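Local coordinates for protein purine nucleoside phosphorylase (Thermus thermophilus, PDB 6TK9) that catalyses the reversible phosphorolysis of purine nucleosides, probably inosine and guanosine, to release the free purine base and ribose 1-phosphate, at residues A[114-119]-A[203-208]. Sequence-based numbering, arbitrary orientation.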
loop_
_atom_site.group_PDB
_atom_site.type_symbol
_atom_site.label_atom_id
_atom_site.label_comp_id
_atom_site.label_asym_id
_atom_site.label_seq_id
_atom_site.Cartn_x
_atom_site.Cartn_y
_atom_site.Cartn_z
ATOM N N GLY A 114 -17.546 13.047 -5.932
ATOM C CA GLY A 114 -16.863 12.180 -6.915
ATOM C C GLY A 114 -16.787 10.737 -6.442
ATOM O O GLY A 114 -16.593 10.509 -5.213
ATOM N N GLY A 115 -16.960 9.787 -7.370
ATOM C CA GLY A 115 -16.657 8.357 -7.148
ATOM C C GLY A 115 -15.166 8.063 -7.305
ATOM O O GLY A 115 -14.629 8.345 -8.384
ATOM N N LEU A 116 -14.507 7.523 -6.273
ATOM C CA LEU A 116 -13.096 7.047 -6.360
ATOM C C LEU A 116 -13.117 5.574 -6.738
ATOM O O LEU A 116 -12.362 5.205 -7.659
ATOM C CB LEU A 116 -12.363 7.244 -5.031
ATOM C CG LEU A 116 -12.212 8.692 -4.588
ATOM C CD1 LEU A 116 -11.843 8.750 -3.123
ATOM C CD2 LEU A 116 -11.186 9.417 -5.448
ATOM N N ASN A 117 -13.935 4.795 -6.023
ATOM C CA ASN A 117 -14.256 3.368 -6.306
ATOM C C ASN A 117 -14.621 3.226 -7.784
ATOM O O ASN A 117 -15.639 3.771 -8.204
ATOM C CB ASN A 117 -15.388 2.858 -5.413
ATOM C CG ASN A 117 -15.358 1.356 -5.219
ATOM O OD1 ASN A 117 -15.455 0.589 -6.175
ATOM N ND2 ASN A 117 -15.226 0.932 -3.975
ATOM N N PRO A 118 -13.802 2.529 -8.616
ATOM C CA PRO A 118 -14.072 2.412 -10.052
ATOM C C PRO A 118 -15.372 1.648 -10.377
ATOM O O PRO A 118 -15.840 1.765 -11.495
ATOM C CB PRO A 118 -12.858 1.638 -10.609
ATOM C CG PRO A 118 -11.798 1.758 -9.535
ATOM C CD PRO A 118 -12.566 1.821 -8.234
ATOM N N ARG A 119 -15.897 0.887 -9.408
ATOM C CA ARG A 119 -17.093 0.014 -9.545
ATOM C C ARG A 119 -18.340 0.896 -9.623
ATOM O O ARG A 119 -19.213 0.577 -10.444
ATOM C CB ARG A 119 -17.175 -0.990 -8.387
ATOM C CG ARG A 119 -15.913 -1.824 -8.195
ATOM C CD ARG A 119 -16.162 -3.320 -8.136
ATOM N NE ARG A 119 -14.999 -4.079 -8.590
ATOM C CZ ARG A 119 -14.173 -4.780 -7.812
ATOM N NH1 ARG A 119 -14.364 -4.852 -6.502
ATOM N NH2 ARG A 119 -13.152 -5.420 -8.360
ATOM N N LEU A 203 -5.559 5.027 0.237
ATOM C CA LEU A 203 -5.824 5.151 1.703
ATOM C C LEU A 203 -7.194 4.573 2.109
ATOM O O LEU A 203 -7.466 4.570 3.332
ATOM C CB LEU A 203 -5.790 6.620 2.134
ATOM C CG LEU A 203 -4.461 7.344 1.959
ATOM C CD1 LEU A 203 -4.520 8.705 2.639
ATOM C CD2 LEU A 203 -3.296 6.504 2.478
ATOM N N GLY A 204 -8.062 4.192 1.159
ATOM C CA GLY A 204 -9.349 3.514 1.441
ATOM C C GLY A 204 -10.571 4.423 1.330
ATOM O O GLY A 204 -11.595 4.078 1.905
ATOM N N ALA A 205 -10.486 5.529 0.588
ATOM C CA ALA A 205 -11.638 6.391 0.239
ATOM C C ALA A 205 -12.356 5.796 -0.972
ATOM O O ALA A 205 -11.663 5.296 -1.886
ATOM C CB ALA A 205 -11.191 7.809 -0.031
ATOM N N ASP A 206 -13.693 5.861 -0.963
ATOM C CA ASP A 206 -14.582 5.416 -2.063
ATOM C C ASP A 206 -15.209 6.640 -2.756
ATOM O O ASP A 206 -15.507 6.547 -3.974
ATOM C CB ASP A 206 -15.617 4.432 -1.517
ATOM C CG ASP A 206 -14.992 3.169 -0.948
ATOM O OD1 ASP A 206 -14.362 2.419 -1.747
ATOM O OD2 ASP A 206 -15.145 2.942 0.283
ATOM N N ALA A 207 -15.402 7.751 -2.031
ATOM C CA ALA A 207 -15.913 9.029 -2.577
ATOM C C ALA A 207 -15.081 10.204 -2.060
ATOM O O ALA A 207 -14.539 10.121 -0.937
ATOM C CB ALA A 207 -17.358 9.205 -2.216
ATOM N N ILE A 208 -15.014 11.263 -2.860
ATOM C CA ILE A 208 -14.257 12.505 -2.562
ATOM C C ILE A 208 -15.232 13.670 -2.692
ATOM O O ILE A 208 -15.935 13.727 -3.709
ATOM C CB ILE A 208 -13.052 12.693 -3.506
ATOM C CG1 ILE A 208 -12.224 13.908 -3.089
ATOM C CG2 ILE A 208 -13.498 12.810 -4.959
ATOM C CD1 ILE A 208 -11.198 14.346 -4.109
#
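Gly114 and Ile208 form an antiparallel hydrogen-bonded pair: Gly114 N donates to Ile208 O at 2.8 Å, and Ile208 N returns a bond to Gly114 O at 2.9 Å. Gly115 and Ala207 follow as the non-hydrogen-bonded pair, their CA atoms 4.7 Å apart. Beyond them strand 106-115 ends, and Asp206 O takes two successive amides, Leu116 N at 2.7 Å and Asn117 N at 3.1 Å. Both donors approach from the same face of that carbonyl, the first 42° out of its plane. Leu116 N keeps the register of the ladder, and the extra bond from Asn117 N to the same oxygen marks where the regular pairing breaks off.

The side chains of Asn117 and Asp206 lie alongside each other and point the same way. Asn117 CG is anti to the backbone N (chi1 -155°), and from there ND2 reaches Asp206 OD1 at 2.8 Å. The acceptor lies close to the amide plane, whereas the donor sits above the carboxylate, the two planes being 35° apart. The other amide end, OD1, accepts from Arg119 N at 3.3 Å, closing an Asx turn, while Asp206 OD2 is bonded to Val182 N on strand 179-185. An alanine in place of Asn117 would probably leave Asp206 OD1 without this amide partner and let the turn to Arg119 relax.

Leu116 points toward the opposing segment; its CD2 meets Ile208 CG2 at 4.1 Å, the two side chains crossing at about a right angle, and CD1 lies by Ala205 CB. Leu197 of helix 194-202 touches both Leu116 and Ile208. Gly204 ends that helix in a Schellman motif, and the chain then enters strand 207-209, placed between strands 106-115 and 179-185 in the mixed central sheet of the phosphorylase superfamily α/β fold.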